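Local coordinates for protein dihydrodipicolinate synthase (Agrobacterium tumefaciens, PDB 3B4U) that probably catalyses the condensation of pyruvate with aspartate semialdehyde, the step that commits carbon to lysine through the diaminopimelate pathway, at residues 10-15 against 45-50; 102-107 against 119-124; 138-143 against 170-175. One frame throughout, in Å; residues are numbered along the deposited sequence.

How the contacts relate
Each contact involves the C-terminal end of a strand, or the loop after it, of a parallel, eight-stranded TIM barrel, in series along the chain. Contact 1 joins the loops after neighbouring strands 6-10 and 40-43, contact 2 sets strand 101-104 and its following loop against helix 115-129, and contact 3 ties strand 136-140 to the end of strand 165-170. Their centres lie about 21 (1 and 2), 18 (1 and 3) and 15 Å (2 and 3) apart. A probable backbone hydrogen bond, Leu104 O to Tyr139 N (2.9 Å), links contacts 2 and 3; a probable one between the Thr46 and Tyr139 hydroxyls links 1 and 3. All touch the second subunit, placing this barrel end beside it.

Contact 1 of 3, residues 10-15 against 45-50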
loop_
_atom_site.group_PDB
_atom_site.type_symbol
_atom_site.label_atom_id
_atom_site.label_comp_id
_atom_site.label_asym_id
_atom_site.label_seq_id
_atom_site.Cartn_x
_atom_site.Cartn_y
_atom_site.Cartn_z
ATOM N N ALA B 10 1.767 -17.974 9.741
ATOM C CA ALA B 10 1.679 -16.572 9.329
ATOM C C ALA B 10 1.858 -15.810 10.640
ATOM O O ALA B 10 0.903 -15.437 11.314
ATOM C CB ALA B 10 0.308 -16.280 8.672
ATOM N N LEU B 11 3.111 -15.617 11.054
ATOM C CA LEU B 11 3.411 -15.347 12.453
ATOM C C LEU B 11 2.848 -13.996 12.878
ATOM O O LEU B 11 3.074 -12.980 12.234
ATOM C CB LEU B 11 4.930 -15.358 12.679
ATOM C CG LEU B 11 5.343 -15.614 14.109
ATOM C CD1 LEU B 11 5.182 -17.083 14.478
ATOM C CD2 LEU B 11 6.773 -15.118 14.351
ATOM N N THR B 12 2.189 -13.973 14.023
ATOM C CA THR B 12 1.753 -12.730 14.640
ATOM C C THR B 12 2.957 -11.969 15.210
ATOM O O THR B 12 3.946 -12.560 15.649
ATOM C CB THR B 12 0.715 -13.051 15.732
ATOM O OG1 THR B 12 1.164 -14.151 16.539
ATOM C CG2 THR B 12 -0.624 -13.432 15.115
ATOM N N THR B 13 2.811 -10.647 15.226
ATOM C CA THR B 13 3.852 -9.741 15.690
ATOM C C THR B 13 3.379 -9.138 17.000
ATOM O O THR B 13 2.358 -8.448 17.005
ATOM C CB THR B 13 4.116 -8.632 14.673
ATOM O OG1 THR B 13 4.506 -9.208 13.415
ATOM C CG2 THR B 13 5.223 -7.698 15.149
ATOM N N PRO B 14 4.096 -9.367 18.118
ATOM C CA PRO B 14 3.686 -8.824 19.402
ATOM C C PRO B 14 4.242 -7.431 19.616
ATOM O O PRO B 14 5.406 -7.185 19.331
ATOM C CB PRO B 14 4.278 -9.817 20.410
ATOM C CG PRO B 14 5.550 -10.301 19.752
ATOM C CD PRO B 14 5.286 -10.219 18.242
ATOM N N PHE B 15 3.417 -6.545 20.162
ATOM C CA PHE B 15 3.809 -5.174 20.479
ATOM C C PHE B 15 3.734 -4.910 21.980
ATOM O O PHE B 15 2.794 -5.313 22.642
ATOM C CB PHE B 15 2.919 -4.163 19.765
ATOM C CG PHE B 15 2.855 -4.390 18.296
ATOM C CD1 PHE B 15 3.954 -4.116 17.483
ATOM C CD2 PHE B 15 1.704 -4.903 17.705
ATOM C CE1 PHE B 15 3.914 -4.361 16.104
ATOM C CE2 PHE B 15 1.666 -5.135 16.352
ATOM C CZ PHE B 15 2.766 -4.870 15.556
ATOM N N GLY B 45 3.903 -11.032 7.198
ATOM C CA GLY B 45 2.759 -11.232 6.315
ATOM C C GLY B 45 1.564 -10.448 6.819
ATOM O O GLY B 45 1.661 -9.645 7.747
ATOM N N THR B 46 0.401 -10.730 6.250
ATOM C CA THR B 46 -0.816 -10.039 6.623
ATOM C C THR B 46 -1.125 -10.230 8.114
ATOM O O THR B 46 -1.401 -9.268 8.830
ATOM C CB THR B 46 -1.962 -10.521 5.742
ATOM O OG1 THR B 46 -1.643 -10.276 4.361
ATOM C CG2 THR B 46 -3.278 -9.838 6.081
ATOM N N THR B 47 -1.062 -11.476 8.580
ATOM C CA THR B 47 -1.351 -11.814 9.970
ATOM C C THR B 47 -0.316 -11.272 10.934
ATOM O O THR B 47 -0.578 -11.075 12.109
ATOM C CB THR B 47 -1.523 -13.348 10.119
ATOM O OG1 THR B 47 -2.446 -13.805 9.125
ATOM C CG2 THR B 47 -2.043 -13.708 11.500
ATOM N N GLY B 48 0.877 -11.037 10.417
ATOM C CA GLY B 48 1.958 -10.365 11.120
ATOM C C GLY B 48 1.858 -8.868 11.095
ATOM O O GLY B 48 2.795 -8.218 11.571
ATOM N N GLU B 49 0.817 -8.281 10.534
ATOM C CA GLU B 49 0.738 -6.841 10.424
ATOM C C GLU B 49 1.979 -6.294 9.728
ATOM O O GLU B 49 2.476 -5.210 10.015
ATOM C CB GLU B 49 0.511 -6.167 11.785
ATOM C CG GLU B 49 -0.802 -6.563 12.406
ATOM C CD GLU B 49 -0.883 -6.187 13.861
ATOM O OE1 GLU B 49 -1.072 -4.979 14.144
ATOM O OE2 GLU B 49 -0.789 -7.101 14.715
ATOM N N GLY B 50 2.458 -7.007 8.698
ATOM C CA GLY B 50 3.712 -6.636 8.066
ATOM C C GLY B 50 3.667 -5.279 7.414
ATOM O O GLY B 50 4.644 -4.551 7.432
HETATM O O HOH W 1 3.479 -12.956 9.377
HETATM O O HOH W 2 0.381 -9.564 14.183
#
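Residues 10-15 leave their strand as an extended segment and pass a type I turn formed by Thr46 to Glu49; the chains are closest where the CA atoms of Thr12 and Gly48 stand 4.2 Å apart. Glu49 then takes a left-handed backbone conformation (phi 54°), and Gly50 N bonds back to Gly45 O. Leu11 O closes to 3.1 Å on Gly48 CA, a tight approach at a residue without a side chain.

One direct hydrogen bond crosses: Thr13 OG1, set beside its own backbone N, donates to Gly48 O at 2.7 Å, in the carbonyl plane and on a lone pair (C=O...donor angle 123°). Two waters add bridged polar links. The first donates to Leu11 O and accepts from Gly45 N; the second is gripped three ways, accepting from Thr13 N and donating to Thr47 O and, at 2.8 Å, to Glu49 OE2. The Glu49 carboxylate, 78° from the Phe15 ring plane, brings OE1 to 3.5 Å from Phe15 CE2. Its charge is answered by Lys251 through OE2, while OE1 accepts from Arg267 N. Thr47 packs CB against Ala10 O at 3.4 Å.

Thr46 OG1, opening the turn, hydrogen-bonds Tyr139 OH of its own chain and Tyr109 OH of the second subunit; with the Gly-Thr-Thr-Gly-Glu sequence that contains the turn, this is consistent with the family's catalytic triad, known from relatives and shared between two subunits.

Contact 2 of 3, residues 102-107 against 119-124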
loop_
_atom_site.group_PDB
_atom_site.type_symbol
_atom_site.label_atom_id
_atom_site.label_comp_id
_atom_site.label_asym_id
_atom_site.label_seq_id
_atom_site.Cartn_x
_atom_site.Cartn_y
_atom_site.Cartn_z
ATOM N N ILE B 102 10.584 -15.562 -0.237
ATOM C CA ILE B 102 9.868 -14.311 -0.110
ATOM C C ILE B 102 8.391 -14.569 -0.405
ATOM O O ILE B 102 8.075 -15.248 -1.364
ATOM C CB ILE B 102 10.393 -13.282 -1.142
ATOM C CG1 ILE B 102 11.921 -13.122 -1.064
ATOM C CG2 ILE B 102 9.682 -11.921 -0.955
ATOM C CD1 ILE B 102 12.447 -12.729 0.300
ATOM N N LEU B 103 7.497 -13.999 0.402
ATOM C CA LEU B 103 6.070 -13.954 0.099
ATOM C C LEU B 103 5.815 -12.572 -0.439
ATOM O O LEU B 103 5.772 -11.608 0.325
ATOM C CB LEU B 103 5.259 -14.249 1.349
ATOM C CG LEU B 103 3.745 -14.132 1.151
ATOM C CD1 LEU B 103 3.232 -15.174 0.150
ATOM C CD2 LEU B 103 3.013 -14.262 2.492
ATOM N N LEU B 104 5.710 -12.462 -1.755
ATOM C CA LEU B 104 5.684 -11.180 -2.433
ATOM C C LEU B 104 4.298 -10.828 -2.923
ATOM O O LEU B 104 3.752 -11.447 -3.835
ATOM C CB LEU B 104 6.661 -11.201 -3.608
ATOM C CG LEU B 104 6.816 -9.904 -4.390
ATOM C CD1 LEU B 104 7.357 -8.756 -3.539
ATOM C CD2 LEU B 104 7.696 -10.132 -5.620
ATOM N N ALA B 105 3.737 -9.782 -2.332
ATOM C CA ALA B 105 2.482 -9.245 -2.801
ATOM C C ALA B 105 2.709 -8.392 -4.041
ATOM O O ALA B 105 3.741 -7.756 -4.174
ATOM C CB ALA B 105 1.795 -8.404 -1.716
ATOM N N PRO B 106 1.716 -8.335 -4.934
ATOM C CA PRO B 106 1.741 -7.290 -5.962
ATOM C C PRO B 106 1.587 -5.919 -5.280
ATOM O O PRO B 106 1.123 -5.839 -4.152
ATOM C CB PRO B 106 0.515 -7.602 -6.814
ATOM C CG PRO B 106 -0.441 -8.184 -5.812
ATOM C CD PRO B 106 0.411 -9.037 -4.901
ATOM N N PRO B 107 1.961 -4.859 -5.984
ATOM C CA PRO B 107 1.752 -3.528 -5.468
ATOM C C PRO B 107 0.249 -3.261 -5.272
ATOM O O PRO B 107 -0.577 -3.758 -6.040
ATOM C CB PRO B 107 2.382 -2.663 -6.556
ATOM C CG PRO B 107 2.215 -3.469 -7.830
ATOM C CD PRO B 107 2.450 -4.851 -7.372
ATOM N N PHE B 119 2.749 -8.242 -14.748
ATOM C CA PHE B 119 3.877 -9.001 -15.262
ATOM C C PHE B 119 5.118 -8.113 -15.313
ATOM O O PHE B 119 6.194 -8.500 -14.897
ATOM C CB PHE B 119 3.579 -9.570 -16.670
ATOM C CG PHE B 119 4.728 -10.341 -17.225
ATOM C CD1 PHE B 119 4.942 -11.648 -16.853
ATOM C CD2 PHE B 119 5.661 -9.713 -18.031
ATOM C CE1 PHE B 119 6.044 -12.334 -17.304
ATOM C CE2 PHE B 119 6.776 -10.386 -18.470
ATOM C CZ PHE B 119 6.971 -11.689 -18.094
ATOM N N ALA B 120 4.950 -6.908 -15.856
ATOM C CA ALA B 120 6.047 -5.977 -15.956
ATOM C C ALA B 120 6.595 -5.596 -14.594
ATOM O O ALA B 120 7.798 -5.428 -14.429
ATOM C CB ALA B 120 5.602 -4.734 -16.728
ATOM N N TRP B 121 5.726 -5.453 -13.598
ATOM C CA TRP B 121 6.179 -5.075 -12.261
ATOM C C TRP B 121 7.025 -6.204 -11.649
ATOM O O TRP B 121 8.128 -5.975 -11.168
ATOM C CB TRP B 121 4.984 -4.805 -11.343
ATOM C CG TRP B 121 5.370 -4.236 -10.015
ATOM C CD1 TRP B 121 5.555 -2.922 -9.735
ATOM C CD2 TRP B 121 5.584 -4.947 -8.799
ATOM N NE1 TRP B 121 5.868 -2.774 -8.410
ATOM C CE2 TRP B 121 5.910 -4.000 -7.815
ATOM C CE3 TRP B 121 5.528 -6.285 -8.439
ATOM C CZ2 TRP B 121 6.127 -4.348 -6.477
ATOM C CZ3 TRP B 121 5.747 -6.640 -7.116
ATOM C CH2 TRP B 121 6.047 -5.662 -6.154
ATOM N N PHE B 122 6.489 -7.431 -11.662
ATOM C CA PHE B 122 7.247 -8.545 -11.126
ATOM C C PHE B 122 8.571 -8.715 -11.871
ATOM O O PHE B 122 9.605 -8.929 -11.260
ATOM C CB PHE B 122 6.422 -9.835 -11.174
ATOM C CG PHE B 122 5.361 -9.956 -10.113
ATOM C CD1 PHE B 122 5.705 -10.140 -8.782
ATOM C CD2 PHE B 122 4.027 -9.869 -10.446
ATOM C CE1 PHE B 122 4.740 -10.244 -7.800
ATOM C CE2 PHE B 122 3.061 -9.983 -9.473
ATOM C CZ PHE B 122 3.415 -10.177 -8.161
ATOM N N SER B 123 8.528 -8.632 -13.194
ATOM C CA SER B 123 9.767 -8.741 -13.960
ATOM C C SER B 123 10.803 -7.710 -13.540
ATOM O O SER B 123 11.981 -8.024 -13.385
ATOM C CB SER B 123 9.488 -8.568 -15.443
ATOM O OG SER B 123 10.697 -8.705 -16.176
ATOM N N ALA B 124 10.369 -6.468 -13.340
ATOM C CA ALA B 124 11.292 -5.406 -12.930
ATOM C C ALA B 124 11.850 -5.652 -11.536
ATOM O O ALA B 124 13.027 -5.414 -11.287
ATOM C CB ALA B 124 10.597 -4.060 -12.999
#
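Two different first torsions fan the aromatic side chains of helix 115-129 out over residues 104-107. In Trp121, CG is anti to the backbone N (chi1 -172°), which throws the indole straight at the loop. In Phe122, CG is anti to the carbonyl carbon instead (chi1 -77°), so although its CB leaves the helix obliquely to the loop, the far end of the ring swings in. Leu104, with CG anti to its backbone N, reaches from the end of the strand to meet them.

The best-defined interaction is a CH-pi contact. Pro107 and Trp121 come tip to tip, and Pro107 CD sits over the face of the indole, 3.4 Å from the centroid of the six-membered ring and only 10° off its normal; the proline's CG and CB extend over the pyrrole side, with CG 3.8 Å from NE1. Phe122 is met at its edge instead: Leu104 CD2 lies near the ring plane, 3.7 Å from CE1, the two side chains sliding past each other in opposite directions. Pro106 adds its CB, 4.1 Å from Phe122 CZ, and Ala105 O approaches Trp121 CH2 to 3.7 Å. Within the helix the two aromatics also touch, Trp121 CE3 lying 3.9 Å above the Phe122 plane, toward its rim.

The touching residues are buried and their side chains meet mainly through carbon. Phe122 also packs on Val138 of the next strand, and Trp121 on Ala268 of the second subunit. Strand 101-104, helix 115-129 and strand 136-140 form a beta-alpha-beta unit, and this packing of the helix against the strand end and the following loop is one piece of the helix-to-barrel packing of a TIM barrel.

Contact 3 of 3, residues 138-143 against 170-175; sequences VYNIPS and DSSGNW
A parallel beta bridge between Asn140 and Asp170, their CA atoms 4.9 Å apart, marks the C-terminal ends of two neighbouring TIM-barrel strands, and an Asx turn follows at once on the second. Across the bridge Ser171 N donates to Asn140 O at 2.8 Å, nearly along the C=O axis (C=O...donor angle 162°).

Asn140 and Asp170 both hold CG anti to their backbone N, so their side chains run side by side in the same direction, amide and carboxylate planes 39° apart. Asn140 ND2 donates to Asp170 OD1 at 3.1 Å, meeting it from above the carboxylate plane; Asn140 OD1 in turn accepts from Leu149 N. Three donors thus grip Asp170 OD1: besides Asn140 ND2, Ser172 N at 3.0 Å makes the Asx turn, and Ser172 OG, on the syn lone pair, comes to 2.7 Å. This would fix the carboxylate's rotation, and its OD2 bonds Thr178 OG1. Ser172 OG, in the crowded position between N and carbonyl carbon, also accepts from Asn174 N, an ST turn leading to Asn174, the N-cap residue of helix 175-185.

Ile141 CG1 packs on Ser171 CB at 4.0 Å, while its CG2 lies over the centre of the Tyr139 ring. Tyr139 OH, which also bonds Thr46, reaches the second segment through a water in its ring plane, 2.7 Å from OH and 2.9 Å from Ser171 OG.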
loop_
_atom_site.group_PDB
_atom_site.type_symbol
_atom_site.label_atom_id
_atom_site.label_comp_id
_atom_site.label_asym_id
_atom_site.label_seq_id
_atom_site.Cartn_x
_atom_site.Cartn_y
_atom_site.Cartn_z
ATOM N N VAL B 138 4.381 -15.789 -4.991
ATOM C CA VAL B 138 3.558 -14.618 -5.258
ATOM C C VAL B 138 2.251 -14.731 -4.482
ATOM O O VAL B 138 1.652 -15.796 -4.368
ATOM C CB VAL B 138 3.366 -14.397 -6.778
ATOM C CG1 VAL B 138 4.717 -14.079 -7.409
ATOM C CG2 VAL B 138 2.669 -15.543 -7.458
ATOM N N TYR B 139 1.813 -13.597 -3.948
ATOM C CA TYR B 139 0.741 -13.588 -2.927
ATOM C C TYR B 139 -0.564 -13.083 -3.522
ATOM O O TYR B 139 -0.689 -11.911 -3.866
ATOM C CB TYR B 139 1.201 -12.704 -1.762
ATOM C CG TYR B 139 0.422 -12.774 -0.481
ATOM C CD1 TYR B 139 -0.535 -13.747 -0.198
ATOM C CD2 TYR B 139 0.689 -11.833 0.512
ATOM C CE1 TYR B 139 -1.184 -13.775 1.049
ATOM C CE2 TYR B 139 0.086 -11.881 1.753
ATOM C CZ TYR B 139 -0.842 -12.860 2.008
ATOM O OH TYR B 139 -1.474 -12.855 3.231
ATOM N N ASN B 140 -1.517 -13.997 -3.653
ATOM C CA ASN B 140 -2.829 -13.704 -4.195
ATOM C C ASN B 140 -3.839 -13.556 -3.063
ATOM O O ASN B 140 -4.388 -14.538 -2.562
ATOM C CB ASN B 140 -3.268 -14.835 -5.140
ATOM C CG ASN B 140 -4.556 -14.515 -5.850
ATOM O OD1 ASN B 140 -4.712 -13.431 -6.369
ATOM N ND2 ASN B 140 -5.480 -15.478 -5.911
ATOM N N ILE B 141 -4.070 -12.324 -2.663
ATOM C CA ILE B 141 -4.984 -12.019 -1.555
ATOM C C ILE B 141 -5.853 -10.821 -1.928
ATOM O O ILE B 141 -5.797 -9.740 -1.326
ATOM C CB ILE B 141 -4.239 -11.908 -0.210
ATOM C CG1 ILE B 141 -5.256 -11.801 0.941
ATOM C CG2 ILE B 141 -3.183 -10.795 -0.197
ATOM C CD1 ILE B 141 -4.650 -11.959 2.305
ATOM N N PRO B 142 -6.695 -11.000 -2.945
ATOM C CA PRO B 142 -7.438 -9.861 -3.481
ATOM C C PRO B 142 -8.397 -9.202 -2.489
ATOM O O PRO B 142 -8.712 -8.036 -2.639
ATOM C CB PRO B 142 -8.173 -10.462 -4.688
ATOM C CG PRO B 142 -8.168 -11.916 -4.455
ATOM C CD PRO B 142 -6.905 -12.217 -3.752
ATOM N N SER B 143 -8.854 -9.912 -1.480
ATOM C CA SER B 143 -9.706 -9.285 -0.465
ATOM C C SER B 143 -8.990 -8.211 0.326
ATOM O O SER B 143 -9.643 -7.409 0.996
ATOM C CB SER B 143 -10.195 -10.337 0.520
ATOM O OG SER B 143 -9.161 -11.001 1.217
ATOM N N ASP B 170 -2.276 -18.727 -2.460
ATOM C CA ASP B 170 -3.579 -18.407 -2.951
ATOM C C ASP B 170 -4.527 -18.287 -1.788
ATOM O O ASP B 170 -5.009 -19.290 -1.260
ATOM C CB ASP B 170 -4.069 -19.482 -3.931
ATOM C CG ASP B 170 -5.438 -19.187 -4.465
ATOM O OD1 ASP B 170 -5.932 -18.064 -4.270
ATOM O OD2 ASP B 170 -6.016 -20.097 -5.089
ATOM N N SER B 171 -4.793 -17.053 -1.416
ATOM C CA SER B 171 -5.714 -16.708 -0.342
ATOM C C SER B 171 -6.998 -16.121 -0.938
ATOM O O SER B 171 -7.684 -15.369 -0.291
ATOM C CB SER B 171 -5.057 -15.755 0.645
ATOM O OG SER B 171 -4.014 -16.464 1.268
ATOM N N SER B 172 -7.327 -16.481 -2.154
ATOM C CA SER B 172 -8.551 -15.987 -2.783
ATOM C C SER B 172 -9.834 -16.567 -2.200
ATOM O O SER B 172 -10.885 -15.949 -2.336
ATOM C CB SER B 172 -8.560 -16.288 -4.275
ATOM O OG SER B 172 -8.605 -17.660 -4.526
ATOM N N GLY B 173 -9.785 -17.758 -1.634
ATOM C CA GLY B 173 -11.003 -18.440 -1.252
ATOM C C GLY B 173 -11.898 -18.754 -2.447
ATOM O O GLY B 173 -13.083 -18.964 -2.275
ATOM N N ASN B 174 -11.329 -18.869 -3.631
ATOM C CA ASN B 174 -12.068 -19.102 -4.878
ATOM C C ASN B 174 -11.585 -20.415 -5.450
ATOM O O ASN B 174 -10.584 -20.469 -6.152
ATOM C CB ASN B 174 -11.782 -17.936 -5.812
ATOM C CG ASN B 174 -12.517 -17.997 -7.099
ATOM O OD1 ASN B 174 -13.069 -19.019 -7.442
ATOM N ND2 ASN B 174 -12.493 -16.893 -7.867
ATOM N N TRP B 175 -12.313 -21.489 -5.163
ATOM C CA TRP B 175 -11.860 -22.814 -5.553
ATOM C C TRP B 175 -11.725 -22.990 -7.035
ATOM O O TRP B 175 -10.818 -23.689 -7.508
ATOM C CB TRP B 175 -12.764 -23.904 -4.966
ATOM C CG TRP B 175 -12.308 -25.264 -5.354
ATOM C CD1 TRP B 175 -12.925 -26.128 -6.230
ATOM C CD2 TRP B 175 -11.141 -25.931 -4.910
ATOM N NE1 TRP B 175 -12.202 -27.271 -6.358
ATOM C CE2 TRP B 175 -11.087 -27.180 -5.570
ATOM C CE3 TRP B 175 -10.098 -25.581 -4.055
ATOM C CZ2 TRP B 175 -10.065 -28.088 -5.353
ATOM C CZ3 TRP B 175 -9.083 -26.479 -3.853
ATOM C CH2 TRP B 175 -9.050 -27.695 -4.523
HETATM O O HOH W 3 -3.220 -14.954 3.555
HETATM O O HOH W 4 -8.668 -12.823 -0.844
#